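Local coordinates for protein probable fatty acyl-CoA transferase Rv3272 (Mycobacterium tuberculosis, PDB 5YX6) that binds fatty acyl-CoAs of varying chain length, palmitoyl-CoA most tightly, and probably acts as a family III CoA transferase in fatty acid metabolism, at residues L16-N21 with E101-G106; S75-L80 with E385-F390; A153-G158 with G212-Q217; W271-Y276 with N325-C330. All blocks are in the same frame, centred on the assembly; numbering follows the deposited sequence.

Interaction 1: residues L16-N21 with E101-G106; sequences LDFTQN and EAFRPG
E101 closes strand 98-101 where the chain leaves the parallel sheet beside the end of strand 14-17, and its CA lies 4.3 Å from CB of F18. Its side chain turns off from the contact: OE1 forms a salt bridge with R129, while OE2 takes a weak, bent hydrogen bond from F103 N within its own loop. A102 points its methyl at T19, CB meeting CG2 at 3.9 Å. That methyl of T19 stands anti to its own carbonyl carbon because OG1 occupies the crowded position between N and C (chi1 70°), from which the hydroxyl reaches back 2.6 Å to D17 OD1 on the syn lone pair. T19 N also donates to D17 OD1, at 2.9 Å and from above the carboxylate plane, so the oxygen is gripped twice in an Asx turn; D17 OD2 pairs with K73. F103 brings its ring to F18 and Q20. Its CE2 lies 4.3 Å from F18 CB and its CZ 4.0 Å from F18 O, while Q20 NE2 comes to the ring edge at CE1, 3.8 Å away, with amide and ring planes 76° apart. No hydrogen bond joins the two segments: they meet through carbon surfaces and one amide at a ring edge, while the carboxylates of D17 and E101 are each held by their own segment and by an outside basic partner, probably keeping both ionised.

Interaction 2: residues S75-L80 with E385-F390; sequences SVTVDL and EHNAVF
Three hydrogen bonds tie strand 74-77, an outer strand of the parallel sheet, to the start of the C-terminal helix 387-390. Two of them converge on S75. Its N donates almost straight to ND1 of H386 (3.0 Å, 169°), the donor lying somewhat out of the imidazole plane; ND1 therefore serves as an acceptor, which implies that any proton of a neutral ring sits on NE2. S75 O in turn receives H386 N at 2.8 Å, nearly along the C=O axis, so one histidine answers both backbone groups of the serine. The third bond runs from T77 N to OD1 of N387 at 2.7 Å, in the carbonyl plane on a lone pair, and leaves the amide ND2 beside the T77 methyl CG2 at 3.8 Å. Apolar contact is confined to V76, whose CG1 reaches F390 CB at 3.9 Å and lies near the plane of the phenyl ring, at its edge. The F390 side chain also touches E37 and I39 of the neighbouring strand 37-42. H386, at the N-cap position, and N387, in the first turn, thus fasten a short terminal helix to the border strand of a Rossmann-type sheet.

Interaction 3: residues A153-G158 with G212-Q217; sequences AGMTTG and GLQANQ
A single hydrogen bond spans the two segments: Q214 NE2 donates to A153 O at 2.7 Å. The acceptor lies close to the amide plane of Q214, yet the donor stands 55° above the carbonyl plane of A153, so the bond misses the carbonyl lone pairs. Q214 reaches it with CG anti to its carbonyl carbon and an extended chain (chi2 166°); NE2 also donates to A210 O, and OE1 accepts from W335 NE1 of the second subunit. Within the loop, T157 N and T157 OG1 both donate to G154 O, bracing a type I turn that follows the Schellman end of helix 146-152. Close polar contact without bonding is seen at OE1 of Q214, 3.2 Å from G154 O. The apolar share belongs to M155, which runs obliquely past the amide, CG 3.5 Å from Q214 CD, and brings its CE to L213 CD1 at 3.9 Å. Both M155 and L213 also touch L173 of helix 173-196. The buried Q214 amide thus has partners for both its ends, two backbone carbonyls for NE2 and a tryptophan of the other chain for OE1, which fixes its flip and makes the meeting of loop and helix junction part of the dimer interface.

Interaction 4: residues W271-Y276 with N325-C330; sequences WQKLCY and NGLMAC
A Schellman motif ends helix 315-324, with G326 as its C-prime residue at positive phi, and the turn it makes lies against helix 268-277 before the chain enters strand 328-331. K273 spans the polar side of this meeting. Its chain is extended beyond CG, chi2 to chi4 all near 180°, and carries NZ to N325 O at 2.9 Å; the ammonium approaches from 27° above the carbonyl plane. CE lies at 3.1 Å from N325 O, so the tip of the lysine passes right alongside the carbonyl. Lower down, the aliphatic stem of K273 meets L327, CD to CD2 at 3.8 Å, crossing it obliquely. L327 aims its CB at the helix, and its two methyls divide the surface: CD2 takes the lysine, while CD1 rests on the backbone and root of L274, 3.9 Å from CA and 4.1 Å from CB. H270 and L277, about one turn before and after L274, also touch the L327 side chain. The lysine bond to a carbonyl at the helix terminus probably complements the negative end of the helix dipole. The arrangement is a helix packed on the connection between helix 315-324 and strand 328-331, an outer strand of the three-stranded antiparallel sheet.

Interactions 1 and 2 share the six-stranded parallel sheet; their centres are 16 Å apart, and they touch where L80 CD1 packs on F18 CD2 at 4.1 Å. Along the chain the two contacts interleave, interaction 2 bringing the C-terminal end back to strand 74-77, so it encloses interactions 3 and 4. Between centres, interaction 3 lies about 26 Å from interaction 1, and interaction 4, which includes strand 328-331 of the antiparallel sheet, about 29 Å from interaction 3 and 49 Å from interaction 1. Interactions 2 and 4 are furthest apart, about 59 Å. Both 3 and 4 touch the second subunit of the homodimer, whereas 1 and 2 hold the Rossmann-type sheet within one chain.

Interaction 1: residues L16-N21 with E101-G106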
loop_
_atom_site.group_PDB
_atom_site.type_symbol
_atom_site.label_atom_id
_atom_site.label_comp_id
_atom_site.label_asym_id
_atom_site.label_seq_id
_atom_site.Cartn_x
_atom_site.Cartn_y
_atom_site.Cartn_z
ATOM N N LEU A 16 -6.085 -22.154 3.767
ATOM C CA LEU A 16 -6.812 -22.117 5.033
ATOM C C LEU A 16 -6.673 -20.744 5.674
ATOM O O LEU A 16 -5.592 -20.397 6.149
ATOM C CB LEU A 16 -6.283 -23.185 5.985
ATOM C CG LEU A 16 -7.109 -24.457 6.058
ATOM C CD1 LEU A 16 -7.213 -25.057 4.669
ATOM C CD2 LEU A 16 -6.493 -25.438 7.059
ATOM N N ASP A 17 -7.757 -19.974 5.697
ATOM C CA ASP A 17 -7.684 -18.560 6.092
ATOM C C ASP A 17 -8.239 -18.337 7.502
ATOM O O ASP A 17 -9.454 -18.275 7.680
ATOM C CB ASP A 17 -8.452 -17.695 5.075
ATOM C CG ASP A 17 -8.317 -16.185 5.333
ATOM O OD1 ASP A 17 -7.656 -15.807 6.324
ATOM O OD2 ASP A 17 -8.881 -15.371 4.544
ATOM N N PHE A 18 -7.352 -18.188 8.486
ATOM C CA PHE A 18 -7.762 -17.945 9.880
ATOM C C PHE A 18 -7.936 -16.453 10.221
ATOM O O PHE A 18 -8.267 -16.118 11.361
ATOM C CB PHE A 18 -6.743 -18.553 10.870
ATOM C CG PHE A 18 -6.721 -20.076 10.915
ATOM C CD1 PHE A 18 -5.997 -20.809 9.980
ATOM C CD2 PHE A 18 -7.378 -20.764 11.927
ATOM C CE1 PHE A 18 -5.958 -22.201 10.033
ATOM C CE2 PHE A 18 -7.345 -22.149 11.987
ATOM C CZ PHE A 18 -6.631 -22.872 11.038
ATOM N N THR A 19 -7.729 -15.565 9.249
ATOM C CA THR A 19 -7.660 -14.118 9.515
ATOM C C THR A 19 -9.016 -13.451 9.757
ATOM O O THR A 19 -10.054 -13.974 9.360
ATOM C CB THR A 19 -6.998 -13.348 8.342
ATOM O OG1 THR A 19 -7.880 -13.347 7.214
ATOM C CG2 THR A 19 -5.660 -13.959 7.951
ATOM N N GLN A 20 -9.000 -12.296 10.416
ATOM C CA GLN A 20 -10.219 -11.502 10.606
ATOM C C GLN A 20 -10.007 -10.037 10.246
ATOM O O GLN A 20 -8.877 -9.603 10.027
ATOM C CB GLN A 20 -10.741 -11.594 12.040
ATOM C CG GLN A 20 -11.069 -12.995 12.504
ATOM C CD GLN A 20 -11.289 -13.052 13.998
ATOM O OE1 GLN A 20 -12.203 -12.406 14.523
ATOM N NE2 GLN A 20 -10.456 -13.818 14.695
ATOM N N ASN A 21 -11.108 -9.290 10.199
ATOM C CA ASN A 21 -11.094 -7.846 9.957
ATOM C C ASN A 21 -10.675 -7.553 8.514
ATOM O O ASN A 21 -11.284 -8.108 7.599
ATOM C CB ASN A 21 -10.211 -7.139 10.986
ATOM C CG ASN A 21 -10.609 -7.486 12.421
ATOM O OD1 ASN A 21 -11.800 -7.502 12.752
ATOM N ND2 ASN A 21 -9.620 -7.785 13.271
ATOM N N GLU A 101 -2.579 -16.836 8.850
ATOM C CA GLU A 101 -2.968 -16.560 10.230
ATOM C C GLU A 101 -2.630 -15.135 10.687
ATOM O O GLU A 101 -1.571 -14.609 10.353
ATOM C CB GLU A 101 -2.296 -17.582 11.142
ATOM C CG GLU A 101 -2.508 -17.313 12.604
ATOM C CD GLU A 101 -1.335 -16.608 13.256
ATOM O OE1 GLU A 101 -0.175 -16.906 12.890
ATOM O OE2 GLU A 101 -1.579 -15.769 14.146
ATOM N N ALA A 102 -3.520 -14.528 11.474
ATOM C CA ALA A 102 -3.337 -13.148 11.924
ATOM C C ALA A 102 -3.712 -12.928 13.395
ATOM O O ALA A 102 -4.129 -11.834 13.777
ATOM C CB ALA A 102 -4.133 -12.202 11.038
ATOM N N PHE A 103 -3.573 -13.958 14.219
ATOM C CA PHE A 103 -3.736 -13.781 15.653
ATOM C C PHE A 103 -2.492 -13.085 16.177
ATOM O O PHE A 103 -1.497 -12.973 15.461
ATOM C CB PHE A 103 -3.935 -15.117 16.374
ATOM C CG PHE A 103 -5.150 -15.874 15.926
ATOM C CD1 PHE A 103 -6.405 -15.294 15.983
ATOM C CD2 PHE A 103 -5.035 -17.174 15.453
ATOM C CE1 PHE A 103 -7.521 -15.984 15.568
ATOM C CE2 PHE A 103 -6.148 -17.874 15.035
ATOM C CZ PHE A 103 -7.395 -17.275 15.094
ATOM N N ARG A 104 -2.552 -12.585 17.406
ATOM C CA ARG A 104 -1.365 -12.005 18.019
ATOM C C ARG A 104 -0.375 -13.143 18.271
ATOM O O ARG A 104 -0.793 -14.290 18.460
ATOM C CB ARG A 104 -1.714 -11.264 19.318
ATOM C CG ARG A 104 -1.932 -12.178 20.518
ATOM C CD ARG A 104 -2.378 -11.380 21.726
ATOM N NE ARG A 104 -3.696 -10.788 21.526
ATOM C CZ ARG A 104 -4.328 -10.051 22.433
ATOM N NH1 ARG A 104 -3.752 -9.804 23.604
ATOM N NH2 ARG A 104 -5.529 -9.550 22.165
ATOM N N PRO A 105 0.934 -12.826 18.287
ATOM C CA PRO A 105 2.009 -13.809 18.483
ATOM C C PRO A 105 1.760 -14.795 19.613
ATOM O O PRO A 105 1.281 -14.392 20.669
ATOM C CB PRO A 105 3.221 -12.933 18.797
ATOM C CG PRO A 105 2.961 -11.678 18.028
ATOM C CD PRO A 105 1.469 -11.475 18.027
ATOM N N GLY A 106 2.078 -16.068 19.374
ATOM C CA GLY A 106 1.966 -17.114 20.379
ATOM C C GLY A 106 0.657 -17.889 20.417
ATOM O O GLY A 106 0.596 -19.008 20.945
#

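Interaction 2: residues S75-L80 with E385-F390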
loop_
_atom_site.group_PDB
_atom_site.type_symbol
_atom_site.label_atom_id
_atom_site.label_comp_id
_atom_site.label_asym_id
_atom_site.label_seq_id
_atom_site.Cartn_x
_atom_site.Cartn_y
_atom_site.Cartn_z
ATOM N N SER A 75 -16.487 -21.356 3.962
ATOM C CA SER A 75 -16.475 -21.162 5.402
ATOM C C SER A 75 -16.679 -22.443 6.198
ATOM O O SER A 75 -17.546 -23.267 5.882
ATOM C CB SER A 75 -17.551 -20.137 5.802
ATOM O OG SER A 75 -17.590 -19.939 7.210
ATOM N N VAL A 76 -15.852 -22.608 7.224
ATOM C CA VAL A 76 -16.081 -23.631 8.219
ATOM C C VAL A 76 -16.189 -22.903 9.547
ATOM O O VAL A 76 -15.517 -21.895 9.783
ATOM C CB VAL A 76 -14.980 -24.738 8.253
ATOM C CG1 VAL A 76 -14.858 -25.410 6.889
ATOM C CG2 VAL A 76 -13.638 -24.185 8.719
ATOM N N THR A 77 -17.075 -23.400 10.397
ATOM C CA THR A 77 -17.260 -22.849 11.718
ATOM C C THR A 77 -16.735 -23.847 12.729
ATOM O O THR A 77 -17.076 -25.038 12.709
ATOM C CB THR A 77 -18.742 -22.510 11.958
ATOM O OG1 THR A 77 -18.897 -21.084 11.981
ATOM C CG2 THR A 77 -19.259 -23.103 13.263
ATOM N N VAL A 78 -15.866 -23.358 13.599
ATOM C CA VAL A 78 -15.206 -24.231 14.544
ATOM C C VAL A 78 -14.803 -23.476 15.812
ATOM O O VAL A 78 -14.475 -22.291 15.754
ATOM C CB VAL A 78 -13.975 -24.865 13.852
ATOM C CG1 VAL A 78 -12.677 -24.467 14.530
ATOM C CG2 VAL A 78 -14.127 -26.371 13.732
ATOM N N ASP A 79 -14.826 -24.166 16.951
ATOM C CA ASP A 79 -14.328 -23.616 18.214
ATOM C C ASP A 79 -12.930 -24.151 18.478
ATOM O O ASP A 79 -12.774 -25.296 18.899
ATOM C CB ASP A 79 -15.253 -23.967 19.382
ATOM C CG ASP A 79 -14.725 -23.457 20.731
ATOM O OD1 ASP A 79 -13.739 -22.684 20.758
ATOM O OD2 ASP A 79 -15.299 -23.833 21.777
ATOM N N LEU A 80 -11.924 -23.310 18.260
ATOM C CA LEU A 80 -10.532 -23.762 18.215
ATOM C C LEU A 80 -9.953 -24.238 19.559
ATOM O O LEU A 80 -8.906 -24.890 19.586
ATOM C CB LEU A 80 -9.659 -22.642 17.645
ATOM C CG LEU A 80 -9.765 -22.417 16.131
ATOM C CD1 LEU A 80 -8.987 -21.168 15.726
ATOM C CD2 LEU A 80 -9.269 -23.628 15.359
ATOM N N GLU A 385 -20.920 -22.515 6.233
ATOM C CA GLU A 385 -21.625 -23.092 5.093
ATOM C C GLU A 385 -21.060 -24.435 4.631
ATOM O O GLU A 385 -21.798 -25.282 4.134
ATOM C CB GLU A 385 -21.623 -22.094 3.927
ATOM C CG GLU A 385 -22.370 -22.564 2.670
ATOM C CD GLU A 385 -22.536 -21.459 1.630
ATOM O OE1 GLU A 385 -22.272 -20.286 1.962
ATOM O OE2 GLU A 385 -22.908 -21.761 0.472
ATOM N N HIS A 386 -19.766 -24.651 4.819
ATOM C CA HIS A 386 -19.141 -25.855 4.286
ATOM C C HIS A 386 -18.647 -26.821 5.356
ATOM O O HIS A 386 -17.753 -27.629 5.105
ATOM C CB HIS A 386 -17.993 -25.455 3.362
ATOM C CG HIS A 386 -18.413 -24.525 2.268
ATOM N ND1 HIS A 386 -18.361 -23.155 2.397
ATOM C CD2 HIS A 386 -18.943 -24.767 1.045
ATOM C CE1 HIS A 386 -18.817 -22.593 1.293
ATOM N NE2 HIS A 386 -19.179 -23.550 0.458
ATOM N N ASN A 387 -19.222 -26.722 6.549
ATOM C CA ASN A 387 -18.919 -27.658 7.626
ATOM C C ASN A 387 -19.051 -29.122 7.201
ATOM O O ASN A 387 -18.142 -29.914 7.418
ATOM C CB ASN A 387 -19.811 -27.380 8.833
ATOM C CG ASN A 387 -19.295 -26.231 9.683
ATOM O OD1 ASN A 387 -18.284 -25.612 9.354
ATOM N ND2 ASN A 387 -19.973 -25.959 10.794
ATOM N N ALA A 388 -20.165 -29.489 6.581
ATOM C CA ALA A 388 -20.346 -30.886 6.183
ATOM C C ALA A 388 -19.343 -31.254 5.096
ATOM O O ALA A 388 -18.928 -32.407 4.991
ATOM C CB ALA A 388 -21.765 -31.146 5.717
ATOM N N VAL A 389 -18.947 -30.279 4.298
ATOM C CA VAL A 389 -17.975 -30.486 3.251
ATOM C C VAL A 389 -16.537 -30.659 3.732
ATOM O O VAL A 389 -15.844 -31.493 3.239
ATOM C CB VAL A 389 -17.990 -29.324 2.254
ATOM C CG1 VAL A 389 -17.026 -29.580 1.137
ATOM C CG2 VAL A 389 -19.374 -29.090 1.709
ATOM N N PHE A 390 -16.078 -29.850 4.671
ATOM C CA PHE A 390 -14.704 -29.946 5.132
ATOM C C PHE A 390 -14.395 -30.443 6.550
ATOM O O PHE A 390 -13.267 -30.688 6.837
ATOM C CB PHE A 390 -13.979 -28.621 4.906
ATOM C CG PHE A 390 -13.944 -28.180 3.495
ATOM C CD1 PHE A 390 -13.274 -28.896 2.561
ATOM C CD2 PHE A 390 -14.572 -27.040 3.115
ATOM C CE1 PHE A 390 -13.231 -28.488 1.256
ATOM C CE2 PHE A 390 -14.548 -26.616 1.828
ATOM C CZ PHE A 390 -13.870 -27.339 0.892
#

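Interaction 3: residues A153-G158 with G212-Q217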
loop_
_atom_site.group_PDB
_atom_site.type_symbol
_atom_site.label_atom_id
_atom_site.label_comp_id
_atom_site.label_asym_id
_atom_site.label_seq_id
_atom_site.Cartn_x
_atom_site.Cartn_y
_atom_site.Cartn_z
ATOM N N ALA A 153 3.861 4.516 13.725
ATOM C CA ALA A 153 4.888 4.470 12.669
ATOM C C ALA A 153 5.223 5.846 12.059
ATOM O O ALA A 153 6.031 5.945 11.128
ATOM C CB ALA A 153 4.462 3.526 11.575
ATOM N N GLY A 154 4.557 6.895 12.527
ATOM C CA GLY A 154 4.932 8.234 12.111
ATOM C C GLY A 154 4.074 8.941 11.077
ATOM O O GLY A 154 4.435 10.024 10.624
ATOM N N MET A 155 2.924 8.369 10.734
ATOM C CA MET A 155 2.153 8.866 9.596
ATOM C C MET A 155 1.369 10.155 9.847
ATOM O O MET A 155 0.693 10.645 8.942
ATOM C CB MET A 155 1.191 7.784 9.111
ATOM C CG MET A 155 1.906 6.650 8.407
ATOM S SD MET A 155 0.789 5.391 7.779
ATOM C CE MET A 155 1.869 4.582 6.592
ATOM N N THR A 156 1.490 10.726 11.043
ATOM C CA THR A 156 0.835 11.997 11.342
ATOM C C THR A 156 1.801 13.160 11.129
ATOM O O THR A 156 1.403 14.321 11.213
ATOM C CB THR A 156 0.271 12.061 12.816
ATOM O OG1 THR A 156 1.344 12.112 13.769
ATOM C CG2 THR A 156 -0.635 10.869 13.134
ATOM N N THR A 157 3.065 12.842 10.858
ATOM C CA THR A 157 4.117 13.853 10.765
ATOM C C THR A 157 3.856 14.917 9.689
ATOM O O THR A 157 3.443 14.600 8.569
ATOM C CB THR A 157 5.492 13.193 10.474
ATOM O OG1 THR A 157 5.778 12.201 11.469
ATOM C CG2 THR A 157 6.609 14.221 10.468
ATOM N N GLY A 158 4.092 16.179 10.050
ATOM C CA GLY A 158 4.073 17.288 9.108
ATOM C C GLY A 158 2.755 17.649 8.454
ATOM O O GLY A 158 2.734 18.159 7.334
ATOM N N GLY A 212 7.665 1.155 5.656
ATOM C CA GLY A 212 8.001 1.060 4.249
ATOM C C GLY A 212 7.328 2.108 3.386
ATOM O O GLY A 212 7.949 2.658 2.490
ATOM N N LEU A 213 6.059 2.388 3.651
ATOM C CA LEU A 213 5.339 3.410 2.893
ATOM C C LEU A 213 5.930 4.815 3.056
ATOM O O LEU A 213 5.766 5.652 2.178
ATOM C CB LEU A 213 3.857 3.416 3.289
ATOM C CG LEU A 213 3.085 2.135 2.934
ATOM C CD1 LEU A 213 1.662 2.205 3.473
ATOM C CD2 LEU A 213 3.070 1.886 1.418
ATOM N N GLN A 214 6.637 5.048 4.159
ATOM C CA GLN A 214 7.231 6.348 4.456
ATOM C C GLN A 214 8.752 6.339 4.316
ATOM O O GLN A 214 9.438 7.208 4.854
ATOM C CB GLN A 214 6.897 6.776 5.887
ATOM C CG GLN A 214 5.471 6.599 6.331
ATOM C CD GLN A 214 5.353 6.737 7.837
ATOM O OE1 GLN A 214 5.190 7.846 8.358
ATOM N NE2 GLN A 214 5.439 5.617 8.549
ATOM N N ALA A 215 9.274 5.352 3.601
ATOM C CA ALA A 215 10.711 5.059 3.597
ATOM C C ALA A 215 11.601 6.255 3.238
ATOM O O ALA A 215 12.616 6.468 3.889
ATOM C CB ALA A 215 10.999 3.890 2.646
ATOM N N ASN A 216 11.221 7.027 2.220
ATOM C CA ASN A 216 12.040 8.162 1.771
ATOM C C ASN A 216 12.174 9.233 2.844
ATOM O O ASN A 216 13.274 9.700 3.115
ATOM C CB ASN A 216 11.470 8.775 0.507
ATOM N N GLN A 217 11.054 9.622 3.446
ATOM C CA GLN A 217 11.072 10.585 4.540
ATOM C C GLN A 217 11.759 10.062 5.783
ATOM O O GLN A 217 12.427 10.814 6.480
ATOM C CB GLN A 217 9.653 11.038 4.884
ATOM C CG GLN A 217 9.113 12.093 3.928
ATOM C CD GLN A 217 8.889 11.567 2.536
ATOM O OE1 GLN A 217 8.526 10.402 2.351
ATOM N NE2 GLN A 217 9.119 12.419 1.537
#

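Interaction 4: residues W271-Y276 with N325-C330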
loop_
_atom_site.group_PDB
_atom_site.type_symbol
_atom_site.label_atom_id
_atom_site.label_comp_id
_atom_site.label_asym_id
_atom_site.label_seq_id
_atom_site.Cartn_x
_atom_site.Cartn_y
_atom_site.Cartn_z
ATOM N N TRP A 271 7.582 23.875 -16.243
ATOM C CA TRP A 271 7.584 25.158 -15.564
ATOM C C TRP A 271 7.429 26.334 -16.544
ATOM O O TRP A 271 6.589 27.216 -16.340
ATOM C CB TRP A 271 8.877 25.305 -14.757
ATOM C CG TRP A 271 9.180 26.710 -14.361
ATOM C CD1 TRP A 271 10.205 27.485 -14.820
ATOM C CD2 TRP A 271 8.473 27.504 -13.401
ATOM N NE1 TRP A 271 10.170 28.720 -14.223
ATOM C CE2 TRP A 271 9.120 28.757 -13.341
ATOM C CE3 TRP A 271 7.350 27.283 -12.597
ATOM C CZ2 TRP A 271 8.682 29.785 -12.505
ATOM C CZ3 TRP A 271 6.919 28.303 -11.765
ATOM C CH2 TRP A 271 7.582 29.541 -11.731
ATOM N N GLN A 272 8.217 26.327 -17.621
ATOM C CA GLN A 272 8.152 27.403 -18.606
ATOM C C GLN A 272 6.768 27.414 -19.224
ATOM O O GLN A 272 6.086 28.438 -19.250
ATOM C CB GLN A 272 9.240 27.237 -19.674
ATOM C CG GLN A 272 10.653 27.460 -19.130
ATOM C CD GLN A 272 11.757 26.877 -20.010
ATOM O OE1 GLN A 272 11.531 26.497 -21.165
ATOM N NE2 GLN A 272 12.962 26.783 -19.448
ATOM N N LYS A 273 6.337 26.236 -19.648
ATOM C CA LYS A 273 5.009 26.048 -20.204
ATOM C C LYS A 273 3.944 26.660 -19.273
ATOM O O LYS A 273 3.078 27.430 -19.718
ATOM C CB LYS A 273 4.775 24.553 -20.395
ATOM C CG LYS A 273 4.288 24.088 -21.742
ATOM C CD LYS A 273 4.185 22.563 -21.689
ATOM C CE LYS A 273 3.843 21.941 -23.018
ATOM N NZ LYS A 273 3.875 20.457 -22.909
ATOM N N LEU A 274 4.038 26.336 -17.980
ATOM C CA LEU A 274 3.098 26.832 -16.980
ATOM C C LEU A 274 3.057 28.364 -16.925
ATOM O O LEU A 274 1.987 28.965 -17.014
ATOM C CB LEU A 274 3.446 26.265 -15.604
ATOM C CG LEU A 274 2.575 26.772 -14.456
ATOM C CD1 LEU A 274 1.157 26.267 -14.642
ATOM C CD2 LEU A 274 3.118 26.334 -13.109
ATOM N N CYS A 275 4.221 28.991 -16.792
ATOM C CA CYS A 275 4.306 30.449 -16.752
ATOM C C CYS A 275 3.624 31.127 -17.942
ATOM O O CYS A 275 2.907 32.112 -17.768
ATOM C CB CYS A 275 5.762 30.894 -16.694
ATOM S SG CYS A 275 6.602 30.413 -15.183
ATOM N N TYR A 276 3.826 30.603 -19.147
ATOM C CA TYR A 276 3.191 31.217 -20.308
ATOM C C TYR A 276 1.682 31.002 -20.259
ATOM O O TYR A 276 0.916 31.892 -20.628
ATOM C CB TYR A 276 3.768 30.671 -21.626
ATOM C CG TYR A 276 5.218 31.060 -21.849
ATOM C CD1 TYR A 276 5.582 32.373 -22.153
ATOM C CD2 TYR A 276 6.223 30.107 -21.758
ATOM C CE1 TYR A 276 6.925 32.722 -22.339
ATOM C CE2 TYR A 276 7.556 30.441 -21.944
ATOM C CZ TYR A 276 7.904 31.744 -22.235
ATOM O OH TYR A 276 9.237 32.044 -22.416
ATOM N N ASN A 325 -2.481 20.977 -22.585
ATOM C CA ASN A 325 -1.109 21.307 -22.932
ATOM C C ASN A 325 -0.099 20.401 -22.254
ATOM O O ASN A 325 1.078 20.737 -22.154
ATOM C CB ASN A 325 -0.816 22.763 -22.572
ATOM C CG ASN A 325 -1.436 23.739 -23.554
ATOM O OD1 ASN A 325 -2.630 24.053 -23.489
ATOM N ND2 ASN A 325 -0.619 24.225 -24.478
ATOM N N GLY A 326 -0.563 19.250 -21.780
ATOM C CA GLY A 326 0.336 18.232 -21.273
ATOM C C GLY A 326 0.984 18.551 -19.945
ATOM O O GLY A 326 2.133 18.189 -19.714
ATOM N N LEU A 327 0.263 19.248 -19.074
ATOM C CA LEU A 327 0.767 19.485 -17.729
ATOM C C LEU A 327 -0.013 18.646 -16.720
ATOM O O LEU A 327 -1.188 18.345 -16.918
ATOM C CB LEU A 327 0.694 20.963 -17.364
ATOM C CG LEU A 327 1.547 21.905 -18.211
ATOM C CD1 LEU A 327 1.425 23.321 -17.667
ATOM C CD2 LEU A 327 3.001 21.461 -18.241
ATOM N N MET A 328 0.649 18.261 -15.639
ATOM C CA MET A 328 -0.011 17.482 -14.600
ATOM C C MET A 328 -0.821 18.383 -13.661
ATOM O O MET A 328 -0.265 19.167 -12.885
ATOM C CB MET A 328 1.014 16.655 -13.816
ATOM C CG MET A 328 1.723 15.603 -14.669
ATOM S SD MET A 328 2.981 14.634 -13.802
ATOM C CE MET A 328 3.975 15.911 -13.034
ATOM N N ALA A 329 -2.141 18.262 -13.744
ATOM C CA ALA A 329 -3.037 19.067 -12.934
ATOM C C ALA A 329 -4.373 18.359 -12.774
ATOM O O ALA A 329 -4.811 17.649 -13.683
ATOM C CB ALA A 329 -3.232 20.449 -13.554
ATOM N N CYS A 330 -5.018 18.558 -11.625
ATOM C CA CYS A 330 -6.338 17.977 -11.380
ATOM C C CYS A 330 -7.064 18.709 -10.266
ATOM O O CYS A 330 -6.455 19.484 -9.530
ATOM C CB CYS A 330 -6.216 16.503 -11.003
ATOM S SG CYS A 330 -5.389 16.269 -9.407
#